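Local coordinates for protein TRAP dicarboxylate transporter, DctP subunit (Anaerococcus prevoti, PDB 4N91) that binds D-glucuronate, as either the alpha or the beta anomer, and probably delivers it for uptake as the solute-binding component of a TRAP transporter, at residues D104-F109 with P241-A246; H123-D126 with I130-P133; L111-A116 with K301-A306. One frame throughout, in Å; residues are numbered along the deposited sequence.

Interaction 1. Residues D104-F109 with P241-A246. With BDP (beta-D-glucopyranuronic acid), chain C.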
ATOM      1  N   ASP A 104       0.232   5.052  15.570  1.00 24.31           N
ATOM      2  CA  ASP A 104       1.131   5.992  14.921  1.00 23.47           C
ATOM      3  C   ASP A 104       2.465   5.401  14.456  1.00 25.85           C
ATOM      4  O   ASP A 104       3.125   5.996  13.616  1.00 23.98           O
ATOM      5  CB  ASP A 104       1.382   7.225  15.804  1.00 27.88           C
ATOM      6  CG  ASP A 104       2.178   6.924  17.071  1.00 32.16           C
ATOM      7  OD1 ASP A 104       2.789   5.842  17.228  1.00 34.15           O
ATOM      8  OD2 ASP A 104       2.218   7.825  17.941  1.00 40.12           O
ATOM      9  N   VAL A 105       2.885   4.257  14.990  1.00 21.25           N
ATOM     10  CA  VAL A 105       4.174   3.727  14.587  1.00 20.00           C
ATOM     11  C   VAL A 105       4.184   3.289  13.113  1.00 18.27           C
ATOM     12  O   VAL A 105       5.244   3.223  12.492  1.00 18.67           O
ATOM     13  CB  VAL A 105       4.667   2.596  15.502  1.00 26.72           C
ATOM     14  CG1 VAL A 105       4.044   1.273  15.138  1.00 22.83           C
ATOM     15  CG2 VAL A 105       6.185   2.500  15.431  1.00 32.45           C
ATOM     16  N   TRP A 106       3.017   3.015  12.540  1.00 17.24           N
ATOM     17  CA  TRP A 106       2.991   2.648  11.107  1.00 17.62           C
ATOM     18  C   TRP A 106       3.461   3.805  10.214  1.00 18.43           C
ATOM     19  O   TRP A 106       3.823   3.603   9.049  1.00 19.33           O
ATOM     20  CB  TRP A 106       1.614   2.194  10.647  1.00 17.40           C
ATOM     21  CG  TRP A 106       1.071   0.967  11.294  1.00 19.06           C
ATOM     22  CD1 TRP A 106       0.256   0.922  12.389  1.00 21.94           C
ATOM     23  CD2 TRP A 106       1.241  -0.389  10.871  1.00 16.93           C
ATOM     24  NE1 TRP A 106      -0.080  -0.367  12.677  1.00 18.57           N
ATOM     25  CE2 TRP A 106       0.520  -1.198  11.777  1.00 16.24           C
ATOM     26  CE3 TRP A 106       1.930  -1.002   9.821  1.00 18.52           C
ATOM     27  CZ2 TRP A 106       0.461  -2.583  11.658  1.00 21.18           C
ATOM     28  CZ3 TRP A 106       1.881  -2.377   9.716  1.00 20.82           C
ATOM     29  CH2 TRP A 106       1.151  -3.148  10.622  1.00 20.12           C
ATOM     30  N   GLU A 107       3.456   5.015  10.766  1.00 17.88           N
ATOM     31  CA  GLU A 107       3.897   6.221  10.058  1.00 16.52           C
ATOM     32  C   GLU A 107       5.236   6.051   9.399  1.00 15.69           C
ATOM     33  O   GLU A 107       5.523   6.733   8.428  1.00 18.48           O
ATOM     34  CB  GLU A 107       4.090   7.374  11.056  1.00 28.25           C
ATOM     35  CG  GLU A 107       2.857   8.073  11.439  1.00 38.72           C
ATOM     36  CD  GLU A 107       3.076   9.045  12.576  1.00 31.23           C
ATOM     37  OE1 GLU A 107       4.079   8.924  13.361  1.00 31.99           O
ATOM     38  OE2 GLU A 107       2.208   9.925  12.704  1.00 42.62           O
ATOM     39  N   ILE A 108       6.090   5.213   9.972  1.00 17.99           N
ATOM     40  CA  ILE A 108       7.460   5.080   9.471  1.00 20.29           C
ATOM     41  C   ILE A 108       7.524   4.816   7.957  1.00 16.25           C
ATOM     42  O   ILE A 108       8.303   5.460   7.237  1.00 20.44           O
ATOM     43  CB  ILE A 108       8.259   4.010  10.275  1.00 18.26           C
ATOM     44  CG1 ILE A 108       9.709   3.924   9.801  1.00 23.41           C
ATOM     45  CG2 ILE A 108       7.620   2.625  10.203  1.00 21.75           C
ATOM     46  CD1 ILE A 108      10.502   5.139  10.049  1.00 27.75           C
ATOM     47  N   PHE A 109       6.713   3.883   7.478  1.00 16.54           N
ATOM     48  CA  PHE A 109       6.779   3.517   6.050  1.00 18.59           C
ATOM     49  C   PHE A 109       5.970   4.451   5.141  1.00 25.34           C
ATOM     50  O   PHE A 109       5.931   4.248   3.929  1.00 28.57           O
ATOM     51  CB  PHE A 109       6.336   2.078   5.813  1.00 19.51           C
ATOM     52  CG  PHE A 109       7.085   1.065   6.617  1.00 17.75           C
ATOM     53  CD1 PHE A 109       8.470   1.065   6.662  1.00 21.43           C
ATOM     54  CD2 PHE A 109       6.406   0.102   7.338  1.00 19.70           C
ATOM     55  CE1 PHE A 109       9.136   0.121   7.412  1.00 20.76           C
ATOM     56  CE2 PHE A 109       7.087  -0.839   8.091  1.00 24.39           C
ATOM     57  CZ  PHE A 109       8.439  -0.814   8.138  1.00 22.44           C
ATOM     58  N   PRO A 241       4.105   0.100   1.473  1.00 14.81           N
ATOM     59  CA  PRO A 241       3.729  -1.313   1.395  1.00 14.03           C
ATOM     60  C   PRO A 241       2.255  -1.529   1.647  1.00 13.56           C
ATOM     61  O   PRO A 241       1.650  -0.808   2.444  1.00 13.95           O
ATOM     62  CB  PRO A 241       4.564  -1.966   2.508  1.00 14.76           C
ATOM     63  CG  PRO A 241       4.801  -0.847   3.513  1.00 16.59           C
ATOM     64  CD  PRO A 241       4.917   0.412   2.663  1.00 17.23           C
ATOM     65  N   ASP A 242       1.683  -2.523   0.988  1.00 12.91           N
ATOM     66  CA  ASP A 242       0.411  -3.081   1.409  1.00 11.71           C
ATOM     67  C   ASP A 242       0.701  -4.089   2.521  1.00 15.48           C
ATOM     68  O   ASP A 242       1.704  -4.830   2.480  1.00 15.96           O
ATOM     69  CB  ASP A 242      -0.308  -3.749   0.231  1.00 12.73           C
ATOM     70  CG  ASP A 242      -0.928  -2.763  -0.735  1.00 14.67           C
ATOM     71  OD1 ASP A 242      -1.295  -1.629  -0.318  1.00 14.61           O
ATOM     72  OD2 ASP A 242      -1.090  -3.143  -1.918  1.00 15.47           O
ATOM     73  N   ILE A 243      -0.146  -4.093   3.534  1.00 12.73           N
ATOM     74  CA  ILE A 243       0.055  -4.945   4.699  1.00 13.77           C
ATOM     75  C   ILE A 243      -1.083  -5.946   4.798  1.00 16.48           C
ATOM     76  O   ILE A 243      -2.259  -5.583   4.684  1.00 14.50           O
ATOM     77  CB  ILE A 243       0.084  -4.116   5.995  1.00 15.19           C
ATOM     78  CG1 ILE A 243       1.087  -2.962   5.874  1.00 15.85           C
ATOM     79  CG2 ILE A 243       0.401  -5.007   7.192  1.00 14.31           C
ATOM     80  CD1 ILE A 243       2.548  -3.379   5.733  1.00 16.97           C
ATOM     81  N   VAL A 244      -0.743  -7.214   4.988  1.00 13.97           N
ATOM     82  CA  VAL A 244      -1.747  -8.224   5.268  1.00 13.42           C
ATOM     83  C   VAL A 244      -1.934  -8.273   6.766  1.00 14.57           C
ATOM     84  O   VAL A 244      -0.975  -8.537   7.506  1.00 15.88           O
ATOM     85  CB  VAL A 244      -1.296  -9.594   4.753  1.00 14.98           C
ATOM     86  CG1 VAL A 244      -2.376 -10.617   4.935  1.00 16.39           C
ATOM     87  CG2 VAL A 244      -0.873  -9.480   3.280  1.00 14.62           C
ATOM     88  N   ILE A 245      -3.145  -7.962   7.215  1.00 11.95           N
ATOM     89  CA  ILE A 245      -3.435  -7.958   8.636  1.00 13.88           C
ATOM     90  C   ILE A 245      -4.406  -9.077   8.975  1.00 15.26           C
ATOM     91  O   ILE A 245      -5.276  -9.416   8.186  1.00 17.48           O
ATOM     92  CB  ILE A 245      -3.988  -6.580   9.135  1.00 16.92           C
ATOM     93  CG1 ILE A 245      -5.295  -6.211   8.447  1.00 14.61           C
ATOM     94  CG2 ILE A 245      -2.948  -5.484   8.972  1.00 19.37           C
ATOM     95  CD1 ILE A 245      -6.007  -5.027   9.102  1.00 16.40           C
ATOM     96  N   ALA A 246      -4.226  -9.661  10.152  1.00 17.48           N
ATOM     97  CA  ALA A 246      -5.102 -10.718  10.631  1.00 18.66           C
ATOM     98  C   ALA A 246      -5.684 -10.356  11.999  1.00 17.53           C
ATOM     99  O   ALA A 246      -5.025  -9.706  12.816  1.00 16.08           O
ATOM    100  CB  ALA A 246      -4.325 -12.023  10.719  1.00 15.64           C
TER
HETATM  101  C1  BDP C 402      -2.748   0.792  -4.213  0.66 11.04           C
HETATM  102  C2  BDP C 402      -2.607  -0.047  -3.027  0.66 10.84           C
HETATM  103  C3  BDP C 402      -3.937  -0.225  -2.354  0.66 11.12           C
HETATM  104  C4  BDP C 402      -4.498   1.034  -1.971  0.66 11.11           C
HETATM  105  C5  BDP C 402      -4.585   1.911  -3.158  0.66  9.51           C
HETATM  106  C6  BDP C 402      -5.039   3.346  -2.787  0.66 11.29           C
HETATM  107  O2  BDP C 402      -2.328  -1.374  -3.626  0.66 10.60           O
HETATM  108  O3  BDP C 402      -3.791  -1.099  -1.187  0.66 12.27           O
HETATM  109  O4  BDP C 402      -5.679   0.947  -1.356  0.66 12.65           O
HETATM  110  O5  BDP C 402      -3.270   2.055  -3.800  0.66 12.23           O
HETATM  111  O6A BDP C 402      -6.124   3.419  -2.171  0.66 12.50           O
HETATM  112  O1  BDP C 402      -1.406   1.143  -4.636  0.66 11.71           O
HETATM  113  O6B BDP C 402      -4.446   4.321  -3.302  0.66 13.00           O
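Two aromatic residues of 104-109, Trp106 and Phe109, rest on Ile243 and Pro241 of 241-246, respectively. One face of the Phe109 ring is taken up within its own segment by the methyl CG2 of Ile108, 3.8 Å above the plane and over the ring centre. Across the contact Phe109 works mainly through its CB, which lies 3.8 Å from CD of Pro241, so the stem of one side chain meets the flank of a proline ring. The indole of Trp106 makes its contact through CZ3 and CH2. Its CZ3 is 3.9 Å from CG2 of Ile243, its CH2 is 4.0 Å from the same methyl, and the two side chains slant across each other. Ile243 holds CG2 anti to its backbone N and CG1 anti to its carbonyl carbon (chi1 -52°), a setting that brings both branches to CZ3, with CG1 at 4.0 Å. At its polar end the indole NE1 is hydrogen-bonded to Thr138, which should limit rotation of the ring.

The segment illustrates how a strand can serve two clients. Between Pro241 and Ile243, Asp242 reaches the sugar pocket, where its carboxylate spans two neighbouring hydroxyls of beta-D-glucuronate: OD1 lies 2.7 Å from O3 of the ligand and OD2 2.8 Å from O2. The apolar residues before and after this ligand-binding aspartate pack instead against Phe109 and Trp106.

Strand 242-247 runs between strands 91-95 and 143-149, antiparallel to both, in the five-stranded sheet of this solute-binding protein. Around the contact, Leu99 of helix 96-99 touches Trp106 and Ile243, Met125 of helix 118-125 touches Phe109 and Pro241, and helix 128-135 brings Ile134 to Trp106 and Phe135 to Ile243.

Interaction 2. Residues H123-D126 with I130-P133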
ATOM      1  N   HIS A 123      14.408  -5.114   1.129  1.00 21.97           N
ATOM      2  CA  HIS A 123      15.213  -5.687   2.194  1.00 23.59           C
ATOM      3  C   HIS A 123      14.733  -5.217   3.556  1.00 22.20           C
ATOM      4  O   HIS A 123      14.744  -5.986   4.508  1.00 24.12           O
ATOM      5  CB  HIS A 123      16.689  -5.363   2.001  1.00 26.30           C
ATOM      6  CG  HIS A 123      17.366  -6.275   1.028  1.00 33.52           C
ATOM      7  ND1 HIS A 123      17.445  -6.003  -0.322  1.00 37.68           N
ATOM      8  CD2 HIS A 123      17.954  -7.481   1.206  1.00 38.36           C
ATOM      9  CE1 HIS A 123      18.081  -6.991  -0.929  1.00 42.42           C
ATOM     10  NE2 HIS A 123      18.397  -7.901  -0.024  1.00 43.09           N
ATOM     11  N   VAL A 124      14.319  -3.955   3.637  1.00 21.23           N
ATOM     12  CA  VAL A 124      13.719  -3.435   4.855  1.00 17.21           C
ATOM     13  C   VAL A 124      12.468  -4.215   5.252  1.00 22.18           C
ATOM     14  O   VAL A 124      12.352  -4.642   6.399  1.00 22.59           O
ATOM     15  CB  VAL A 124      13.420  -1.915   4.750  1.00 19.54           C
ATOM     16  CG1 VAL A 124      12.478  -1.450   5.861  1.00 17.42           C
ATOM     17  CG2 VAL A 124      14.731  -1.131   4.805  1.00 20.73           C
HETATM   18  N   MSE A 125      11.552  -4.434   4.307  1.00 17.72           N
HETATM   19  CA  MSE A 125      10.273  -5.069   4.597  1.00 19.30           C
HETATM   20  C   MSE A 125      10.466  -6.548   4.930  1.00 17.80           C
HETATM   21  O   MSE A 125       9.604  -7.150   5.577  1.00 19.58           O
HETATM   22  CB  MSE A 125       9.315  -4.908   3.403  1.00 19.84           C
HETATM   23  CG  MSE A 125       8.976  -3.473   3.062  1.00 15.96           C
HETATM   24 SE   MSE A 125       8.361  -2.408   4.593  1.00 25.11          SE
HETATM   25  CE  MSE A 125       6.807  -3.503   5.149  1.00 16.03           C
ATOM     26  N   ASP A 126      11.588  -7.121   4.486  1.00 19.77           N
ATOM     27  CA  ASP A 126      11.894  -8.524   4.739  1.00 20.84           C
ATOM     28  C   ASP A 126      12.735  -8.701   6.021  1.00 22.99           C
ATOM     29  O   ASP A 126      13.087  -9.812   6.370  1.00 25.44           O
ATOM     30  CB  ASP A 126      12.650  -9.137   3.559  1.00 25.59           C
ATOM     31  CG  ASP A 126      11.749  -9.463   2.388  1.00 29.06           C
ATOM     32  OD1 ASP A 126      10.523  -9.612   2.592  1.00 24.97           O
ATOM     33  OD2 ASP A 126      12.277  -9.592   1.269  1.00 31.01           O
ATOM     34  N   ILE A 130      13.003  -5.086  11.878  1.00 22.74           N
ATOM     35  CA  ILE A 130      12.333  -3.837  11.577  1.00 18.50           C
ATOM     36  C   ILE A 130      10.818  -4.014  11.569  1.00 19.79           C
ATOM     37  O   ILE A 130      10.124  -3.243  12.199  1.00 21.06           O
ATOM     38  CB  ILE A 130      12.794  -3.260  10.217  1.00 19.69           C
ATOM     39  CG1 ILE A 130      14.280  -2.908  10.286  1.00 22.23           C
ATOM     40  CG2 ILE A 130      11.967  -2.021   9.844  1.00 23.15           C
ATOM     41  CD1 ILE A 130      14.885  -2.339   8.998  1.00 27.96           C
ATOM     42  N   VAL A 131      10.293  -4.994  10.830  1.00 20.34           N
ATOM     43  CA  VAL A 131       8.830  -5.035  10.640  1.00 18.55           C
ATOM     44  C   VAL A 131       8.060  -5.640  11.817  1.00 19.57           C
ATOM     45  O   VAL A 131       6.942  -5.224  12.090  1.00 20.85           O
ATOM     46  CB  VAL A 131       8.409  -5.718   9.309  1.00 16.80           C
ATOM     47  CG1 VAL A 131       8.941  -4.933   8.134  1.00 19.28           C
ATOM     48  CG2 VAL A 131       8.873  -7.182   9.254  1.00 22.59           C
ATOM     49  N   LYS A 132       8.633  -6.598  12.540  1.00 19.45           N
ATOM     50  CA  LYS A 132       7.837  -7.265  13.565  1.00 23.23           C
ATOM     51  C   LYS A 132       7.284  -6.345  14.654  1.00 23.52           C
ATOM     52  O   LYS A 132       6.117  -6.460  15.007  1.00 22.84           O
ATOM     53  CB  LYS A 132       8.577  -8.467  14.160  1.00 27.90           C
ATOM     54  CG  LYS A 132       7.935  -9.777  13.712  1.00 39.94           C
ATOM     55  CD  LYS A 132       8.906 -10.940  13.489  1.00 43.68           C
ATOM     56  CE  LYS A 132       8.111 -12.176  13.040  1.00 47.63           C
ATOM     57  NZ  LYS A 132       8.938 -13.380  12.743  1.00 56.76           N
ATOM     58  N   PRO A 133       8.098  -5.410  15.171  1.00 22.64           N
ATOM     59  CA  PRO A 133       7.569  -4.476  16.178  1.00 20.92           C
ATOM     60  C   PRO A 133       6.453  -3.595  15.630  1.00 18.52           C
ATOM     61  O   PRO A 133       5.530  -3.241  16.371  1.00 21.14           O
ATOM     62  CB  PRO A 133       8.783  -3.620  16.538  1.00 22.23           C
ATOM     63  CG  PRO A 133       9.927  -4.447  16.197  1.00 26.01           C
ATOM     64  CD  PRO A 133       9.550  -5.281  15.020  1.00 22.90           C
TER
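The backbone oxygen of Met125 is approached by both methyls of Val131, with CG1 3.4 Å and CG2 3.7 Å from that O. These are van der Waals contacts, and no hydrogen bond joins 123-126 to 130-133. Val131 achieves this double approach with CG1 anti to its carbonyl carbon (chi1 -63°), which leaves CG2 in the crowded position between the backbone N and the carbonyl carbon.

Met125, present as selenomethionine, starts out from its backbone away from the other segment. Bends at chi2 (-51°) and chi3 curl the chain back, and its terminal CE arrives 3.9 Å from CG1 of Val131, the two side chains crossing at about a right angle. One methyl therefore touches both the main chain and the side-chain end of the same residue. A second crossing, also near perpendicular, pairs Val124 with Ile130: CG1 of Val124 lies 4.1 Å from CD1 of Ile130, and equally far from its CG2, so it touches both branches of the isoleucine.

Such contacts belong to two consecutive helices joined by a short turn: helix 118-125 ends, and helix 128-135 begins a few residues on. The second helix is kinked at Pro133, whose ring nitrogen has no hydrogen to donate to the preceding turn. In the turn, Asp126 sends OD1 to Arg274 in a salt bridge and to Trp148 NE1 in a hydrogen bond.

With only buried hydrocarbon meeting hydrocarbon or backbone, cohesion here probably rests on close fit and the exclusion of water, while directional polar bonds are left to the flank.

Interaction 3. Residues L111-A116 with K301-A306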
ATOM      1  N   LEU A 111       6.669   7.768   5.173  1.00 17.95           N
ATOM      2  CA  LEU A 111       7.529   8.928   4.966  1.00 19.59           C
ATOM      3  C   LEU A 111       7.908   9.048   3.490  1.00 22.55           C
ATOM      4  O   LEU A 111       8.304   8.074   2.880  1.00 17.93           O
ATOM      5  CB  LEU A 111       8.802   8.812   5.809  1.00 19.85           C
ATOM      6  CG  LEU A 111       8.596   8.847   7.327  1.00 22.45           C
ATOM      7  CD1 LEU A 111       9.922   8.617   8.061  1.00 25.49           C
ATOM      8  CD2 LEU A 111       7.975  10.172   7.724  1.00 27.05           C
ATOM      9  N   PRO A 112       7.802  10.250   2.918  1.00 19.79           N
ATOM     10  CA  PRO A 112       8.232  10.460   1.537  1.00 21.43           C
ATOM     11  C   PRO A 112       9.744  10.361   1.376  1.00 17.58           C
ATOM     12  O   PRO A 112      10.506  10.750   2.286  1.00 19.44           O
ATOM     13  CB  PRO A 112       7.783  11.894   1.236  1.00 23.63           C
ATOM     14  CG  PRO A 112       6.857  12.267   2.336  1.00 29.29           C
ATOM     15  CD  PRO A 112       7.248  11.472   3.518  1.00 23.05           C
ATOM     16  N   TYR A 113      10.155   9.819   0.234  1.00 16.54           N
ATOM     17  CA  TYR A 113      11.557   9.721  -0.133  1.00 20.55           C
ATOM     18  C   TYR A 113      12.367   9.080   0.974  1.00 22.22           C
ATOM     19  O   TYR A 113      13.454   9.539   1.329  1.00 21.50           O
ATOM     20  CB  TYR A 113      12.084  11.099  -0.513  1.00 20.92           C
ATOM     21  CG  TYR A 113      11.358  11.635  -1.710  1.00 18.45           C
ATOM     22  CD1 TYR A 113      11.529  11.053  -2.956  1.00 20.70           C
ATOM     23  CD2 TYR A 113      10.464  12.686  -1.603  1.00 15.80           C
ATOM     24  CE1 TYR A 113      10.852  11.523  -4.062  1.00 19.56           C
ATOM     25  CE2 TYR A 113       9.788  13.164  -2.695  1.00 18.16           C
ATOM     26  CZ  TYR A 113       9.975  12.573  -3.924  1.00 18.96           C
ATOM     27  OH  TYR A 113       9.278  13.034  -5.027  1.00 19.73           O
ATOM     28  N   LEU A 114      11.824   7.989   1.490  1.00 18.89           N
ATOM     29  CA  LEU A 114      12.427   7.279   2.597  1.00 23.20           C
ATOM     30  C   LEU A 114      13.429   6.272   2.081  1.00 23.85           C
ATOM     31  O   LEU A 114      14.535   6.159   2.619  1.00 23.88           O
ATOM     32  CB  LEU A 114      11.344   6.577   3.419  1.00 19.68           C
ATOM     33  CG  LEU A 114      11.846   5.650   4.511  1.00 19.78           C
ATOM     34  CD1 LEU A 114      12.602   6.461   5.557  1.00 23.36           C
ATOM     35  CD2 LEU A 114      10.668   4.902   5.117  1.00 22.27           C
ATOM     36  N   PHE A 115      13.070   5.545   1.027  1.00 20.54           N
ATOM     37  CA  PHE A 115      13.951   4.487   0.533  1.00 21.49           C
ATOM     38  C   PHE A 115      14.778   4.903  -0.675  1.00 21.96           C
ATOM     39  O   PHE A 115      14.278   5.549  -1.605  1.00 23.66           O
ATOM     40  CB  PHE A 115      13.127   3.261   0.171  1.00 21.90           C
ATOM     41  CG  PHE A 115      12.307   2.734   1.312  1.00 20.82           C
ATOM     42  CD1 PHE A 115      12.931   2.126   2.394  1.00 25.88           C
ATOM     43  CD2 PHE A 115      10.939   2.828   1.293  1.00 21.93           C
ATOM     44  CE1 PHE A 115      12.179   1.636   3.448  1.00 24.24           C
ATOM     45  CE2 PHE A 115      10.179   2.337   2.335  1.00 24.80           C
ATOM     46  CZ  PHE A 115      10.812   1.739   3.421  1.00 24.89           C
ATOM     47  N   ALA A 116      16.048   4.526  -0.673  1.00 23.12           N
ATOM     48  CA  ALA A 116      16.938   4.958  -1.747  1.00 27.97           C
ATOM     49  C   ALA A 116      16.651   4.208  -3.038  1.00 30.86           C
ATOM     50  O   ALA A 116      16.915   4.723  -4.129  1.00 29.64           O
ATOM     51  CB  ALA A 116      18.389   4.761  -1.335  1.00 26.03           C
ATOM     52  N   LYS A 301      14.408  16.357  -7.187  1.00 20.81           N
ATOM     53  CA  LYS A 301      14.942  17.182  -6.088  1.00 21.86           C
ATOM     54  C   LYS A 301      13.961  18.241  -5.552  1.00 21.00           C
ATOM     55  O   LYS A 301      13.830  18.404  -4.336  1.00 25.24           O
ATOM     56  CB  LYS A 301      16.272  17.831  -6.478  1.00 25.83           C
ATOM     57  CG  LYS A 301      16.833  18.714  -5.368  1.00 35.52           C
ATOM     58  CD  LYS A 301      18.320  19.008  -5.548  1.00 36.91           C
ATOM     59  CE  LYS A 301      18.811  19.944  -4.458  1.00 41.12           C
ATOM     60  NZ  LYS A 301      18.614  19.373  -3.104  1.00 43.78           N
ATOM     61  N   PRO A 302      13.245  18.952  -6.443  1.00 21.29           N
ATOM     62  CA  PRO A 302      12.318  19.940  -5.885  1.00 20.72           C
ATOM     63  C   PRO A 302      11.184  19.311  -5.056  1.00 22.37           C
ATOM     64  O   PRO A 302      10.712  19.931  -4.096  1.00 21.74           O
ATOM     65  CB  PRO A 302      11.784  20.651  -7.122  1.00 26.14           C
ATOM     66  CG  PRO A 302      12.880  20.530  -8.106  1.00 28.41           C
ATOM     67  CD  PRO A 302      13.452  19.154  -7.884  1.00 24.47           C
ATOM     68  N   PHE A 303      10.766  18.097  -5.401  1.00 20.73           N
ATOM     69  CA  PHE A 303       9.741  17.406  -4.614  1.00 18.01           C
ATOM     70  C   PHE A 303      10.337  17.023  -3.257  1.00 18.86           C
ATOM     71  O   PHE A 303       9.742  17.262  -2.214  1.00 19.09           O
ATOM     72  CB  PHE A 303       9.208  16.174  -5.338  1.00 19.63           C
ATOM     73  CG  PHE A 303       8.439  16.487  -6.599  1.00 19.53           C
ATOM     74  CD1 PHE A 303       7.060  16.653  -6.569  1.00 20.00           C
ATOM     75  CD2 PHE A 303       9.090  16.609  -7.808  1.00 19.67           C
ATOM     76  CE1 PHE A 303       6.347  16.945  -7.706  1.00 18.62           C
ATOM     77  CE2 PHE A 303       8.377  16.897  -8.977  1.00 21.51           C
ATOM     78  CZ  PHE A 303       7.000  17.057  -8.924  1.00 21.58           C
ATOM     79  N   VAL A 304      11.540  16.458  -3.281  1.00 18.90           N
ATOM     80  CA  VAL A 304      12.224  16.037  -2.056  1.00 18.26           C
ATOM     81  C   VAL A 304      12.327  17.218  -1.110  1.00 22.20           C
ATOM     82  O   VAL A 304      11.979  17.123   0.054  1.00 21.42           O
ATOM     83  CB  VAL A 304      13.625  15.494  -2.371  1.00 20.94           C
ATOM     84  CG1 VAL A 304      14.392  15.201  -1.091  1.00 26.52           C
ATOM     85  CG2 VAL A 304      13.528  14.234  -3.240  1.00 20.03           C
ATOM     86  N   ASP A 305      12.784  18.353  -1.625  1.00 21.46           N
ATOM     87  CA  ASP A 305      13.016  19.519  -0.781  1.00 24.10           C
ATOM     88  C   ASP A 305      11.701  20.084  -0.230  1.00 22.04           C
ATOM     89  O   ASP A 305      11.640  20.512   0.936  1.00 23.31           O
ATOM     90  CB  ASP A 305      13.777  20.591  -1.573  1.00 27.25           C
ATOM     91  CG  ASP A 305      15.225  20.184  -1.879  1.00 32.72           C
ATOM     92  OD1 ASP A 305      15.742  19.241  -1.250  1.00 34.24           O
ATOM     93  OD2 ASP A 305      15.846  20.810  -2.753  1.00 35.14           O
ATOM     94  N   ALA A 306      10.638  20.052  -1.035  1.00 21.83           N
ATOM     95  CA  ALA A 306       9.344  20.584  -0.611  1.00 21.23           C
ATOM     96  C   ALA A 306       8.758  19.786   0.542  1.00 22.44           C
ATOM     97  O   ALA A 306       8.103  20.350   1.417  1.00 23.71           O
ATOM     98  CB  ALA A 306       8.349  20.595  -1.761  1.00 20.33           C
TER
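A CH-pi contact joins Tyr113 of 111-116 to Val304 of 301-306. Methyl CG2 of Val304 stands 3.6 Å from the centroid of the Tyr113 ring and just 6° off the ring normal, hence almost exactly above the middle of one face. With CG1 of the valine anti to the backbone N (chi1 174°), CG2 is the branch that meets the ring.

Apolar packing continues toward the phenol end, where CZ of Tyr113 is 3.9 Å from CB of Phe303. Beyond that stem the phenylalanine ring leads away, toward Val163 and Pro166.

In the two-lobed binding-protein fold, the connection between helices 96-99 and 118-125 packs here against helix 301-317, and Tyr113 is also tied to strand 231-238 by backbone bonding to His237. Its backbone has the left-handed conformation (phi 52°).

Hydrogen bonding by the phenol goes to the same strand: OH of Tyr113 is bonded to the carbonyl oxygen of Asp235, while also lying 3.2 Å from CB of Phe303. With a leucine in place of Tyr113, that carbonyl would probably lose its hydroxyl partner and Val304 the flat face beneath its methyl.

A salt bridge spans one turn within the helix, NZ of Lys301 meeting the syn lone pair of Asp305 OD2 at 3.1 Å.

In the fold
Interactions 1 and 2 are buried and share their neighbours: CE of Met125 lies 3.7 Å from CG of Pro241, and the Phe109 ring touches Val124, Met125 and Ile130. The first joins a loop to a sheet strand beside the sugar pocket, the second two consecutive helices. Interaction 3 lies farther out, about 18 Å between its centre and that of the chain, and is partly buried. None of the three has a hydrogen bond across its segments; interaction 3 adds a CH-pi contact, with polar bonds made to Asp235 and within the helix. One connection, 104-116, serves interactions 1 and 3, and its Phe115 also touches Val124 of interaction 2.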